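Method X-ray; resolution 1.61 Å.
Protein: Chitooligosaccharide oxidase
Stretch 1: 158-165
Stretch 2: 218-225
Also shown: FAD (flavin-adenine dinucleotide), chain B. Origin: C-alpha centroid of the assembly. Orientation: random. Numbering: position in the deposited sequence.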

# COMPACT_ATOMS: atom_id res chain seq x y z
N GLY A 158 -4.98 6.74 -2.51
CA GLY A 158 -4.49 7.99 -1.94
C GLY A 158 -3.00 7.94 -1.70
O GLY A 158 -2.52 6.92 -1.19
N LEU A 159 -2.33 9.00 -1.89
CA LEU A 159 -0.88 8.98 -1.60
C LEU A 159 -0.71 8.96 -0.08
O LEU A 159 0.23 8.28 0.41
CB LEU A 159 -0.28 10.26 -2.16
CG LEU A 159 1.19 10.56 -1.96
CD1 LEU A 159 2.11 9.55 -2.62
CD2 LEU A 159 1.63 11.98 -1.92
N GLY A 160 -1.51 9.47 0.71
CA GLY A 160 -1.40 9.39 2.18
C GLY A 160 -1.27 7.97 2.68
O GLY A 160 -0.19 7.63 3.23
N GLY A 161 -2.28 7.14 2.51
CA GLY A 161 -2.19 5.80 3.07
C GLY A 161 -1.05 5.04 2.43
O GLY A 161 -0.36 4.28 3.10
N HIS A 162 -0.84 5.23 1.13
CA HIS A 162 0.14 4.45 0.35
C HIS A 162 1.54 4.70 0.88
O HIS A 162 2.24 3.75 1.21
CB HIS A 162 0.03 4.91 -1.12
CG HIS A 162 0.65 3.99 -2.10
ND1 HIS A 162 1.71 4.35 -2.93
CD2 HIS A 162 0.30 2.74 -2.44
CE1 HIS A 162 1.94 3.32 -3.75
NE2 HIS A 162 1.10 2.34 -3.47
N ALA A 163 1.94 5.97 0.92
CA ALA A 163 3.33 6.36 1.29
C ALA A 163 3.57 6.17 2.79
O ALA A 163 4.71 5.89 3.14
CB ALA A 163 3.62 7.79 0.92
N LEU A 164 2.56 6.31 3.63
CA LEU A 164 2.78 6.19 5.10
C LEU A 164 3.01 4.74 5.51
O LEU A 164 3.42 4.51 6.67
CB LEU A 164 1.59 6.84 5.82
CG LEU A 164 1.49 8.36 5.66
CD1 LEU A 164 0.19 8.86 6.26
CD2 LEU A 164 2.70 9.09 6.20
N HIS A 165 2.74 3.78 4.63
CA HIS A 165 2.97 2.34 4.94
C HIS A 165 3.95 1.69 3.97
O HIS A 165 4.26 0.49 4.20
CB HIS A 165 1.64 1.58 4.94
CG HIS A 165 0.66 2.25 5.84
ND1 HIS A 165 0.59 2.02 7.19
CD2 HIS A 165 -0.25 3.20 5.57
CE1 HIS A 165 -0.38 2.76 7.72
NE2 HIS A 165 -0.85 3.58 6.72
N VAL A 218 -2.28 13.70 11.90
CA VAL A 218 -2.73 13.81 10.48
C VAL A 218 -1.56 14.36 9.67
O VAL A 218 -1.13 15.51 9.87
CB VAL A 218 -3.98 14.66 10.31
CG1 VAL A 218 -4.40 14.63 8.84
CG2 VAL A 218 -5.15 14.25 11.20
N VAL A 219 -1.06 13.59 8.72
CA VAL A 219 -0.04 14.10 7.77
C VAL A 219 -0.80 15.02 6.83
O VAL A 219 -1.88 14.64 6.36
CB VAL A 219 0.71 12.96 7.06
CG1 VAL A 219 1.67 13.51 6.01
CG2 VAL A 219 1.46 12.12 8.10
N VAL A 220 -0.33 16.26 6.63
CA VAL A 220 -1.08 17.22 5.75
C VAL A 220 -0.20 17.64 4.56
O VAL A 220 -0.78 18.24 3.65
CB VAL A 220 -1.54 18.47 6.53
CG1 VAL A 220 -2.63 18.12 7.50
CG2 VAL A 220 -0.38 19.14 7.23
N GLU A 221 1.07 17.32 4.57
CA GLU A 221 2.01 17.52 3.43
C GLU A 221 3.13 16.49 3.50
O GLU A 221 3.71 16.22 4.58
CB GLU A 221 2.60 18.94 3.44
CG GLU A 221 3.26 19.31 2.12
CD GLU A 221 3.95 20.68 2.14
OE1 GLU A 221 3.30 21.65 1.72
OE2 GLU A 221 5.14 20.75 2.56
N LEU A 222 3.50 15.99 2.34
CA LEU A 222 4.65 15.10 2.16
C LEU A 222 5.57 15.75 1.15
O LEU A 222 5.05 16.23 0.13
CB LEU A 222 4.17 13.74 1.62
CG LEU A 222 3.31 12.98 2.61
CD1 LEU A 222 2.57 11.84 1.94
CD2 LEU A 222 4.20 12.46 3.72
N GLU A 223 6.86 15.74 1.43
CA GLU A 223 7.86 16.26 0.48
C GLU A 223 8.70 15.09 0.00
O GLU A 223 9.15 14.29 0.81
CB GLU A 223 8.72 17.35 1.13
CG GLU A 223 9.68 17.98 0.13
CD GLU A 223 10.31 19.29 0.58
OE1 GLU A 223 10.43 19.51 1.83
OE2 GLU A 223 10.68 20.08 -0.33
N PHE A 224 9.02 15.07 -1.28
CA PHE A 224 9.80 13.99 -1.92
C PHE A 224 10.89 14.57 -2.83
O PHE A 224 10.69 15.64 -3.42
CB PHE A 224 8.91 13.13 -2.83
CG PHE A 224 7.75 12.45 -2.15
CD1 PHE A 224 6.57 13.14 -1.93
CD2 PHE A 224 7.88 11.14 -1.71
CE1 PHE A 224 5.51 12.51 -1.29
CE2 PHE A 224 6.83 10.51 -1.06
CZ PHE A 224 5.64 11.20 -0.88
N GLN A 225 11.94 13.80 -3.01
CA GLN A 225 12.91 14.01 -4.11
C GLN A 225 12.42 13.16 -5.29
O GLN A 225 12.55 11.91 -5.24
CB GLN A 225 14.33 13.62 -3.70
CG GLN A 225 15.33 13.83 -4.83
CD GLN A 225 15.33 15.25 -5.38
OE1 GLN A 225 15.43 16.20 -4.62
NE2 GLN A 225 15.16 15.40 -6.69
PA FAD B . -7.02 5.25 3.40
O1A FAD B . -8.03 4.21 3.65
O2A FAD B . -7.43 6.66 3.23
O5B FAD B . -5.89 5.21 4.52
C5B FAD B . -5.08 4.06 4.75
C4B FAD B . -4.47 4.14 6.14
O4B FAD B . -3.59 5.28 6.21
C3B FAD B . -5.44 4.34 7.32
O3B FAD B . -4.87 3.81 8.53
C2B FAD B . -5.52 5.85 7.42
O2B FAD B . -5.99 6.34 8.68
C1B FAD B . -4.09 6.23 7.14
N9A FAD B . -3.91 7.56 6.59
C8A FAD B . -4.31 7.98 5.35
N7A FAD B . -4.02 9.26 5.12
C5A FAD B . -3.39 9.68 6.29
C6A FAD B . -2.86 10.92 6.68
N6A FAD B . -2.85 11.97 5.85
N1A FAD B . -2.33 11.04 7.93
C2A FAD B . -2.39 9.96 8.73
N3A FAD B . -2.85 8.73 8.46
C4A FAD B . -3.35 8.65 7.21
N1 FAD B . -0.51 -0.88 -2.61
C2 FAD B . 0.73 -0.96 -3.12
O2 FAD B . 1.76 -0.88 -2.35
N3 FAD B . 0.90 -1.08 -4.47
C4 FAD B . -0.15 -1.15 -5.37
O4 FAD B . 0.07 -1.25 -6.59
C4X FAD B . -1.47 -1.06 -4.86
N5 FAD B . -2.50 -1.06 -5.71
C5X FAD B . -3.76 -0.83 -5.19
C6 FAD B . -4.87 -0.75 -6.07
C7 FAD B . -6.15 -0.55 -5.58
C7M FAD B . -7.33 -0.49 -6.53
C8 FAD B . -6.35 -0.35 -4.16
C8M FAD B . -7.70 -0.00 -3.56
C9 FAD B . -5.24 -0.48 -3.29
C9A FAD B . -3.95 -0.72 -3.79
N10 FAD B . -2.85 -0.80 -2.92
C10 FAD B . -1.56 -0.94 -3.43
C1' FAD B . -3.01 -0.72 -1.46
C2' FAD B . -2.84 0.72 -0.96
O2' FAD B . -1.45 1.08 -0.94
C3' FAD B . -3.42 0.80 0.42
O3' FAD B . -4.81 0.45 0.29
C4' FAD B . -3.23 2.21 1.00
O4' FAD B . -3.17 2.19 2.43
C5' FAD B . -4.35 3.09 0.53
O5' FAD B . -4.11 4.46 0.88
P FAD B . -5.36 5.44 0.90
O1P FAD B . -4.89 6.80 1.26
O2P FAD B . -6.19 5.30 -0.33
O3P FAD B . -6.25 4.75 2.07

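A helix lies almost at right angles across a strand, their axes crossing at 95° and coming no nearer than 10.1 Å. No hydrogen bond joins the two stretches; what holds them is apolar packing, 251 Å² of buried surface, and a shared FAD. Within the helix, Ala163 N bonds Leu159 O at 2.9 Å and Leu164 N bonds Gly160 O at 3.1 Å, setting Leu159 and Ala163 one turn apart, both with CA-to-CB toward the strand. The strand's alternation brings Leu222 and Phe224 to meet them.

Leu159, chi1 t and chi2 p, carries CD2 to 4.0 Å from both Leu222 CD1 and Phe224 CE1, so one methyl serves two partners. Ala163 needs no rotamer: its CB sits 4.3 Å from Leu222 CD1 and at the edge of the Phe224 ring, 4.4 Å from CZ. Phe224, chi1 m with chi2 at 83°, extends its ring to both helix residues. Leu222, m and t, spreads its methyls along the helix, CD1 near Leu159 and Ala163, CD2 4.4 Å from Leu164 CD2.

Leu164 starts sideways, yet its m,t rotamer brings CD2 to 3.8 Å from Val219 CG2; CD1 also lies about 4.0 Å from Val219 CG2 and 3.7 Å from FAD C4A. Val219, chi1 t, meets Leu164 with its side chain and reads the adenine with its backbone: Val219 N donates to FAD N1A at 3.0 Å, and FAD N6A donates to Val219 O at 2.9 Å.

At the helix start, the glycines make room for the cofactor. Gly158 N, at the N-cap, donates to FAD O2P, and Gly161 N to FAD O1P, both at 2.9 Å. An ideal CB on Gly158 would fall 2.5 Å from FAD O1P, one on Gly160 2.8 Å from FAD N7A, and one on Gly161 2.2 Å from FAD O5'.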